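Local coordinates for protein ribosomal RNA small subunit methyltransferase D (Haemophilus influenzae, PDB 2IFT) that probably methylates the guanine at position 966 of 16S ribosomal RNA at N2 in the assembled 30S particle, using S-adenosyl-L-methionine as methyl donor, at residues S55-G60 with R74-V79; K118-Q123 with C148-L153; H125-F130 with W152-A157. All blocks are in the same frame, centred on the assembly; numbering follows the deposited sequence.

Contact 1 (S55-G60 with R74-V79)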
# COMPACT_ATOMS: atom_id res chain seq x y z
N SER A 55 11.56 -6.40 1.45
CA SER A 55 10.34 -5.90 2.07
C SER A 55 9.07 -6.43 1.43
O SER A 55 8.95 -6.49 0.20
CB SER A 55 10.33 -4.37 2.08
OG SER A 55 10.23 -3.88 0.76
N GLU A 56 8.13 -6.84 2.27
CA GLU A 56 6.85 -7.37 1.81
C GLU A 56 5.81 -6.27 1.98
O GLU A 56 5.69 -5.67 3.06
CB GLU A 56 6.48 -8.62 2.60
CG GLU A 56 7.53 -9.72 2.48
CD GLU A 56 7.04 -11.07 2.99
OE1 GLU A 56 6.84 -11.21 4.21
OE2 GLU A 56 6.86 -11.98 2.15
N CYS A 57 5.07 -6.00 0.91
CA CYS A 57 4.08 -4.94 0.92
C CYS A 57 2.62 -5.35 0.78
O CYS A 57 2.29 -6.43 0.26
CB CYS A 57 4.39 -3.94 -0.19
SG CYS A 57 6.14 -3.53 -0.29
N LEU A 58 1.76 -4.45 1.24
CA LEU A 58 0.33 -4.60 1.16
C LEU A 58 -0.20 -3.32 0.51
O LEU A 58 0.06 -2.22 0.98
CB LEU A 58 -0.29 -4.74 2.55
CG LEU A 58 -1.83 -4.60 2.55
CD1 LEU A 58 -2.44 -5.69 1.67
CD2 LEU A 58 -2.37 -4.71 3.97
N ASP A 59 -0.90 -3.47 -0.61
CA ASP A 59 -1.51 -2.32 -1.26
C ASP A 59 -2.95 -2.60 -0.88
O ASP A 59 -3.65 -3.40 -1.52
CB ASP A 59 -1.34 -2.35 -2.78
CG ASP A 59 -1.74 -1.03 -3.43
OD1 ASP A 59 -2.52 -0.28 -2.80
OD2 ASP A 59 -1.31 -0.72 -4.56
N GLY A 60 -3.36 -1.95 0.21
CA GLY A 60 -4.68 -2.13 0.80
C GLY A 60 -5.90 -2.03 -0.06
O GLY A 60 -6.81 -2.86 0.05
N ARG A 74 10.58 -1.55 -8.09
CA ARG A 74 11.76 -1.30 -7.27
C ARG A 74 12.27 -2.54 -6.56
O ARG A 74 13.06 -2.44 -5.63
CB ARG A 74 11.46 -0.19 -6.27
CG ARG A 74 10.74 0.99 -6.90
CD ARG A 74 10.92 2.28 -6.12
NE ARG A 74 10.11 3.35 -6.70
CZ ARG A 74 10.40 4.65 -6.62
NH1 ARG A 74 11.49 5.05 -5.98
NH2 ARG A 74 9.59 5.54 -7.17
N GLN A 75 11.82 -3.70 -7.00
CA GLN A 75 12.25 -4.97 -6.43
C GLN A 75 11.89 -5.24 -4.98
O GLN A 75 12.74 -5.69 -4.20
CB GLN A 75 13.76 -5.14 -6.60
CG GLN A 75 14.14 -5.72 -7.95
CD GLN A 75 13.61 -4.89 -9.09
OE1 GLN A 75 14.03 -3.75 -9.29
NE2 GLN A 75 12.66 -5.45 -9.83
N ALA A 76 10.65 -4.96 -4.60
CA ALA A 76 10.22 -5.25 -3.24
C ALA A 76 10.22 -6.76 -3.19
O ALA A 76 10.09 -7.41 -4.23
CB ALA A 76 8.81 -4.72 -3.01
N LYS A 77 10.40 -7.35 -2.02
CA LYS A 77 10.40 -8.80 -1.96
C LYS A 77 9.04 -9.32 -2.42
O LYS A 77 8.95 -10.27 -3.18
CB LYS A 77 10.68 -9.30 -0.55
CG LYS A 77 10.77 -10.82 -0.50
CD LYS A 77 11.08 -11.34 0.89
CE LYS A 77 11.15 -12.86 0.86
NZ LYS A 77 11.43 -13.43 2.21
N LYS A 78 7.98 -8.68 -1.94
CA LYS A 78 6.64 -9.09 -2.32
C LYS A 78 5.59 -8.01 -2.13
O LYS A 78 5.66 -7.21 -1.20
CB LYS A 78 6.21 -10.33 -1.53
CG LYS A 78 4.95 -10.99 -2.08
CD LYS A 78 4.51 -12.19 -1.25
CE LYS A 78 3.32 -12.89 -1.88
NZ LYS A 78 2.80 -14.01 -1.04
N VAL A 79 4.61 -8.01 -3.03
CA VAL A 79 3.51 -7.08 -2.95
C VAL A 79 2.23 -7.89 -3.06
O VAL A 79 2.09 -8.75 -3.92
CB VAL A 79 3.54 -6.04 -4.09
CG1 VAL A 79 2.33 -5.13 -3.98
CG2 VAL A 79 4.82 -5.23 -4.02
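Ser55 and Glu56 meet Lys77 and Lys78 where two parallel strands come into register, and backbone bonds set the pairing. The carbonyl oxygen Ser55 O accepts Lys78 N at 3.2 Å in a fairly straight bond. Lys77 N also approaches Ser55 O, at 2.8 Å, but the angle at its hydrogen is only 121° and this second bond is weak. One step on, Cys57 N donates to Lys78 O; the modelled 2.5 Å is unusually short, and its exact value is doubtful. A CA-H...O contact from Val79 CA to Cys57 O, 3.5 Å, continues the ladder.

These strands open and close a beta-alpha-beta unit of the Rossmann-like methyltransferase fold. The intervening helix, 66-73, ends in a Schellman motif with Gln75 at positive phi, after which the chain turns into strand 78-82.

Apolar contacts lie on the face of Cys57 and Val79, where helix 66-73 packs against Val79. With SG anti to the carbonyl carbon (chi1 -44°), the thiol of Cys57 comes to 4.0 Å from Ala76 CB, while Cys57 CB touches Val79 CG2 at 4.1 Å.

On the other face, Glu56 and Lys78 cross obliquely. The carboxylate meets aliphatic carbon, Glu56 OE2 lying 4.1 Å from Lys78 CB. The extended chain of Lys78 leads its ammonium away from the carboxylate, toward a long, weak ion pair with Glu107.

Contact 2 (K118-Q123 with C148-L153)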
# COMPACT_ATOMS: atom_id res chain seq x y z
N LYS A 118 -9.52 -8.42 9.17
CA LYS A 118 -10.14 -8.78 10.45
C LYS A 118 -9.64 -10.14 10.95
O LYS A 118 -9.90 -10.52 12.09
CB LYS A 118 -11.67 -8.84 10.33
CG LYS A 118 -12.35 -7.51 10.12
CD LYS A 118 -13.85 -7.70 9.94
CE LYS A 118 -14.55 -6.37 9.73
NZ LYS A 118 -14.32 -5.49 10.91
N GLN A 119 -8.93 -10.86 10.09
CA GLN A 119 -8.39 -12.16 10.44
C GLN A 119 -7.09 -12.04 11.25
O GLN A 119 -6.07 -11.63 10.72
CB GLN A 119 -8.15 -12.96 9.15
CG GLN A 119 -7.52 -14.31 9.35
CD GLN A 119 -7.28 -15.02 8.05
OE1 GLN A 119 -8.18 -15.67 7.49
NE2 GLN A 119 -6.07 -14.90 7.53
N PRO A 120 -7.13 -12.40 12.56
CA PRO A 120 -5.96 -12.33 13.45
C PRO A 120 -4.78 -13.16 12.93
O PRO A 120 -4.90 -14.36 12.74
CB PRO A 120 -6.49 -12.88 14.77
CG PRO A 120 -7.94 -12.47 14.75
CD PRO A 120 -8.33 -12.79 13.31
N GLN A 121 -3.64 -12.52 12.72
CA GLN A 121 -2.48 -13.24 12.20
C GLN A 121 -1.52 -13.74 13.28
O GLN A 121 -1.23 -13.04 14.25
CB GLN A 121 -1.74 -12.36 11.19
CG GLN A 121 -2.58 -11.96 9.99
CD GLN A 121 -3.20 -13.16 9.28
OE1 GLN A 121 -2.49 -14.03 8.76
NE2 GLN A 121 -4.52 -13.22 9.26
N ASN A 122 -1.02 -14.96 13.11
CA ASN A 122 -0.08 -15.54 14.06
C ASN A 122 1.28 -14.91 13.91
O ASN A 122 2.06 -14.87 14.85
CB ASN A 122 0.09 -17.03 13.83
CG ASN A 122 -1.19 -17.77 13.92
OD1 ASN A 122 -2.12 -17.35 14.62
ND2 ASN A 122 -1.28 -18.90 13.22
N GLN A 123 1.56 -14.42 12.71
CA GLN A 123 2.84 -13.81 12.39
C GLN A 123 2.64 -12.59 11.50
O GLN A 123 1.80 -12.62 10.61
CB GLN A 123 3.70 -14.86 11.68
CG GLN A 123 5.16 -14.53 11.55
CD GLN A 123 5.95 -15.72 11.08
OE1 GLN A 123 5.92 -16.79 11.70
NE2 GLN A 123 6.66 -15.56 9.96
N CYS A 148 -3.24 -2.85 13.31
CA CYS A 148 -2.72 -2.90 14.68
C CYS A 148 -3.33 -4.01 15.51
O CYS A 148 -2.63 -4.76 16.19
CB CYS A 148 -2.99 -1.58 15.39
SG CYS A 148 -1.74 -0.31 15.13
N GLU A 149 -4.65 -4.10 15.46
CA GLU A 149 -5.38 -5.10 16.22
C GLU A 149 -5.02 -6.53 15.90
O GLU A 149 -4.84 -7.34 16.79
CB GLU A 149 -6.88 -4.91 15.98
CG GLU A 149 -7.71 -4.80 17.24
CD GLU A 149 -9.00 -4.03 16.99
OE1 GLU A 149 -9.83 -4.51 16.17
OE2 GLU A 149 -9.18 -2.96 17.60
N ASN A 150 -4.87 -6.83 14.61
CA ASN A 150 -4.61 -8.20 14.22
C ASN A 150 -3.22 -8.65 13.81
O ASN A 150 -3.07 -9.54 12.98
CB ASN A 150 -5.65 -8.61 13.17
CG ASN A 150 -7.08 -8.49 13.71
OD1 ASN A 150 -7.40 -9.03 14.76
ND2 ASN A 150 -7.93 -7.77 12.99
N ASN A 151 -2.20 -8.04 14.41
CA ASN A 151 -0.82 -8.48 14.21
C ASN A 151 -0.38 -8.60 12.75
O ASN A 151 0.22 -9.60 12.37
CB ASN A 151 -0.68 -9.84 14.92
CG ASN A 151 0.76 -10.25 15.17
OD1 ASN A 151 1.59 -9.43 15.54
ND2 ASN A 151 1.04 -11.54 15.01
N TRP A 152 -0.65 -7.58 11.94
CA TRP A 152 -0.29 -7.63 10.53
C TRP A 152 1.06 -7.02 10.21
O TRP A 152 1.72 -7.43 9.25
CB TRP A 152 -1.32 -6.88 9.69
CG TRP A 152 -2.62 -7.56 9.57
CD1 TRP A 152 -3.74 -7.34 10.30
CD2 TRP A 152 -2.93 -8.63 8.66
NE1 TRP A 152 -4.73 -8.19 9.91
CE2 TRP A 152 -4.26 -9.00 8.91
CE3 TRP A 152 -2.20 -9.30 7.67
CZ2 TRP A 152 -4.90 -10.02 8.20
CZ3 TRP A 152 -2.84 -10.33 6.96
CH2 TRP A 152 -4.17 -10.67 7.23
N LEU A 153 1.44 -6.05 11.02
CA LEU A 153 2.67 -5.31 10.81
C LEU A 153 3.91 -5.84 11.47
O LEU A 153 3.92 -6.20 12.64
CB LEU A 153 2.48 -3.87 11.24
CG LEU A 153 1.35 -3.17 10.47
CD1 LEU A 153 1.16 -1.80 11.07
CD2 LEU A 153 1.68 -3.09 8.98
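The amide of Asn151 reaches across to the backbone of Gln121, where Asn151 ND2 donates to Gln121 O at 2.8 Å. The oxygen lies in the plane of that amide, whereas the donor stands above the plane of the accepting carbonyl. In the Rossmann-like fold this is a surface junction of two connections: the loop entering strand 126-131, and the turn by which helix 139-149 gives way to strand 153-154. A backbone bond ties them again, Gln121 N to Asn150 O at 3.0 Å, so the backbone of Gln121 is held through both its N-H and its carbonyl.

From this doubly held residue the side chain extends over one face of the Trp152 indole. CG sits above the six-membered ring, and the bend at chi2 (-54°) carries CD across it, to 3.4 Å from Trp152 CH2. The amide plane is turned only 22° from the ring. Its rotation is fixed from within the loop, because Gln121 NE2 donates to Gln119 O at 2.7 Å, and that same Gln119 O comes within 3.2 Å of Trp152 CZ2.

The indole is held independently as well: Trp152 NE1 and Asn150 ND2 both donate to Leu117 O, which ties the turn after helix 139-149 to the start of the loop that follows helix 113-116. At the exposed margin Pro120 and Asn150 run side by side, Pro120 CG touching Asn150 OD1 at 3.5 Å.

Contact 3 (H125-F130 with W152-A157)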
# COMPACT_ATOMS: atom_id res chain seq x y z
N HIS A 125 2.94 -9.84 8.51
CA HIS A 125 3.16 -10.10 7.09
C HIS A 125 3.77 -8.94 6.33
O HIS A 125 4.43 -9.15 5.32
CB HIS A 125 1.85 -10.44 6.37
CG HIS A 125 1.18 -11.69 6.85
ND1 HIS A 125 0.22 -12.35 6.10
CD2 HIS A 125 1.29 -12.39 8.00
CE1 HIS A 125 -0.22 -13.39 6.77
NE2 HIS A 125 0.41 -13.44 7.93
N PHE A 126 3.56 -7.72 6.81
CA PHE A 126 4.03 -6.57 6.04
C PHE A 126 5.04 -5.58 6.59
O PHE A 126 4.94 -5.14 7.74
CB PHE A 126 2.80 -5.81 5.55
CG PHE A 126 1.74 -6.69 4.95
CD1 PHE A 126 0.52 -6.88 5.58
CD2 PHE A 126 1.98 -7.35 3.74
CE1 PHE A 126 -0.47 -7.71 5.02
CE2 PHE A 126 1.00 -8.19 3.17
CZ PHE A 126 -0.22 -8.36 3.82
N ASP A 127 5.99 -5.24 5.73
CA ASP A 127 7.06 -4.27 6.01
C ASP A 127 6.58 -2.91 5.53
O ASP A 127 6.99 -1.87 6.05
CB ASP A 127 8.33 -4.63 5.23
CG ASP A 127 8.98 -5.90 5.72
OD1 ASP A 127 9.61 -5.87 6.80
OD2 ASP A 127 8.86 -6.94 5.03
N VAL A 128 5.71 -2.91 4.51
CA VAL A 128 5.18 -1.67 3.96
C VAL A 128 3.69 -1.77 3.62
O VAL A 128 3.24 -2.77 3.06
CB VAL A 128 5.97 -1.25 2.68
CG1 VAL A 128 5.46 0.09 2.17
CG2 VAL A 128 7.46 -1.16 2.99
N VAL A 129 2.94 -0.72 3.96
CA VAL A 129 1.50 -0.71 3.70
C VAL A 129 1.02 0.59 3.07
O VAL A 129 1.34 1.68 3.55
CB VAL A 129 0.70 -0.92 5.00
CG1 VAL A 129 -0.78 -0.84 4.72
CG2 VAL A 129 1.05 -2.27 5.63
N PHE A 130 0.24 0.46 1.99
CA PHE A 130 -0.35 1.58 1.27
C PHE A 130 -1.86 1.59 1.51
O PHE A 130 -2.56 0.65 1.11
CB PHE A 130 -0.12 1.46 -0.25
CG PHE A 130 1.32 1.29 -0.65
CD1 PHE A 130 1.77 0.06 -1.10
CD2 PHE A 130 2.22 2.35 -0.55
CE1 PHE A 130 3.11 -0.13 -1.46
CE2 PHE A 130 3.55 2.18 -0.91
CZ PHE A 130 4.00 0.93 -1.37
N TRP A 152 -0.65 -7.58 11.94
CA TRP A 152 -0.29 -7.63 10.53
C TRP A 152 1.06 -7.02 10.21
O TRP A 152 1.72 -7.43 9.25
CB TRP A 152 -1.32 -6.88 9.69
CG TRP A 152 -2.62 -7.56 9.57
CD1 TRP A 152 -3.74 -7.34 10.30
CD2 TRP A 152 -2.93 -8.63 8.66
NE1 TRP A 152 -4.73 -8.19 9.91
CE2 TRP A 152 -4.26 -9.00 8.91
CE3 TRP A 152 -2.20 -9.30 7.67
CZ2 TRP A 152 -4.90 -10.02 8.20
CZ3 TRP A 152 -2.84 -10.33 6.96
CH2 TRP A 152 -4.17 -10.67 7.23
N LEU A 153 1.44 -6.05 11.02
CA LEU A 153 2.67 -5.31 10.81
C LEU A 153 3.91 -5.84 11.47
O LEU A 153 3.92 -6.20 12.64
CB LEU A 153 2.48 -3.87 11.24
CG LEU A 153 1.35 -3.17 10.47
CD1 LEU A 153 1.16 -1.80 11.07
CD2 LEU A 153 1.68 -3.09 8.98
N LYS A 154 4.97 -5.85 10.68
CA LYS A 154 6.26 -6.29 11.15
C LYS A 154 6.90 -5.06 11.77
O LYS A 154 6.57 -3.91 11.42
CB LYS A 154 7.04 -6.82 9.97
CG LYS A 154 6.29 -7.95 9.30
CD LYS A 154 7.02 -8.48 8.10
CE LYS A 154 8.48 -8.69 8.39
NZ LYS A 154 9.05 -9.61 7.39
N PRO A 155 7.83 -5.26 12.70
CA PRO A 155 8.49 -4.12 13.34
C PRO A 155 9.08 -3.13 12.35
O PRO A 155 9.67 -3.50 11.34
CB PRO A 155 9.53 -4.79 14.25
CG PRO A 155 9.82 -6.12 13.56
CD PRO A 155 8.43 -6.54 13.15
N ASN A 156 8.88 -1.84 12.64
CA ASN A 156 9.41 -0.77 11.81
C ASN A 156 8.74 -0.62 10.46
O ASN A 156 9.27 0.06 9.58
CB ASN A 156 10.91 -0.95 11.60
CG ASN A 156 11.66 -1.02 12.91
OD1 ASN A 156 11.39 -0.22 13.82
ND2 ASN A 156 12.59 -1.96 13.02
N ALA A 157 7.59 -1.26 10.28
CA ALA A 157 6.87 -1.16 9.02
C ALA A 157 6.45 0.29 8.85
O ALA A 157 6.17 0.98 9.83
CB ALA A 157 5.63 -2.05 9.05
O HOH W 1 9.50 -3.70 8.74
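Phe126 and His125 converge through their backbone nitrogens on one oxygen, Trp152 O. The Phe126 N bond, 3.1 Å, runs nearly along the C=O axis, while His125 N, at 2.8 Å, approaches from above the carbonyl plane. Lys154 N returns a bond to Phe126 O, completing a short parallel bridge between the start of strand 126-131 and the short strand 153-154, which leads into strand 157-164 of the Rossmann-like sheet.

The tightly packed part is an aromatic cluster. Phe126 and Trp152 lie side by side with their ring planes only 13° apart, meeting rim to rim, and Phe126 CE1 is 3.5 Å from Trp152 CE3. The indole also turns an edge to the face of the His125 imidazole in a T-shaped pair with planes at 72°, and His125 CB lies over the centre of the Phe126 ring. Deeper still, Val129 CG2 meets Leu153 CD2 at 3.5 Å, both side chains backed by Leu147 of helix 139-149.

The other flank is polar and looser. The aliphatic part of Lys154 runs past the backbone of Phe126, and its bend at chi3 (46°) directs CE to 3.4 Å from Asp127 OD1. The charges make a long salt bridge, Asp127 OD2 to Lys154 NZ at 3.6 Å, and OD2 has a second partner in Glu56 N. Beyond Lys154 the chain folds through a type II turn to Ala157. A water spans this flank, donating to Asp127 OD1 at 2.9 Å and to Pro155 O at 2.6 Å.

Contacts 1 and 3 are neighbouring links in one sheet, their centres about 10 Å apart. Strand 56-59 is shared ground: it pairs with 78-82 in contact 1 and with 126-131 beside contact 3, where Glu56 O and Asp127 N, 2.7 Å apart, probably hydrogen-bond. Contact 2 adjoins contact 3, also about 10 Å between centres, through the shared residues Trp152 and Leu153; its centre is about 17 Å from that of contact 1, and the nearest atoms are about 6 Å apart without touching. In methyltransferases of this fold S-adenosyl-L-methionine typically binds at the carboxyl ends of the central strands; Gly60 N and Phe130 O, 2.9 Å apart, probably bond at that end, whereas contact 2 lies at the entering end.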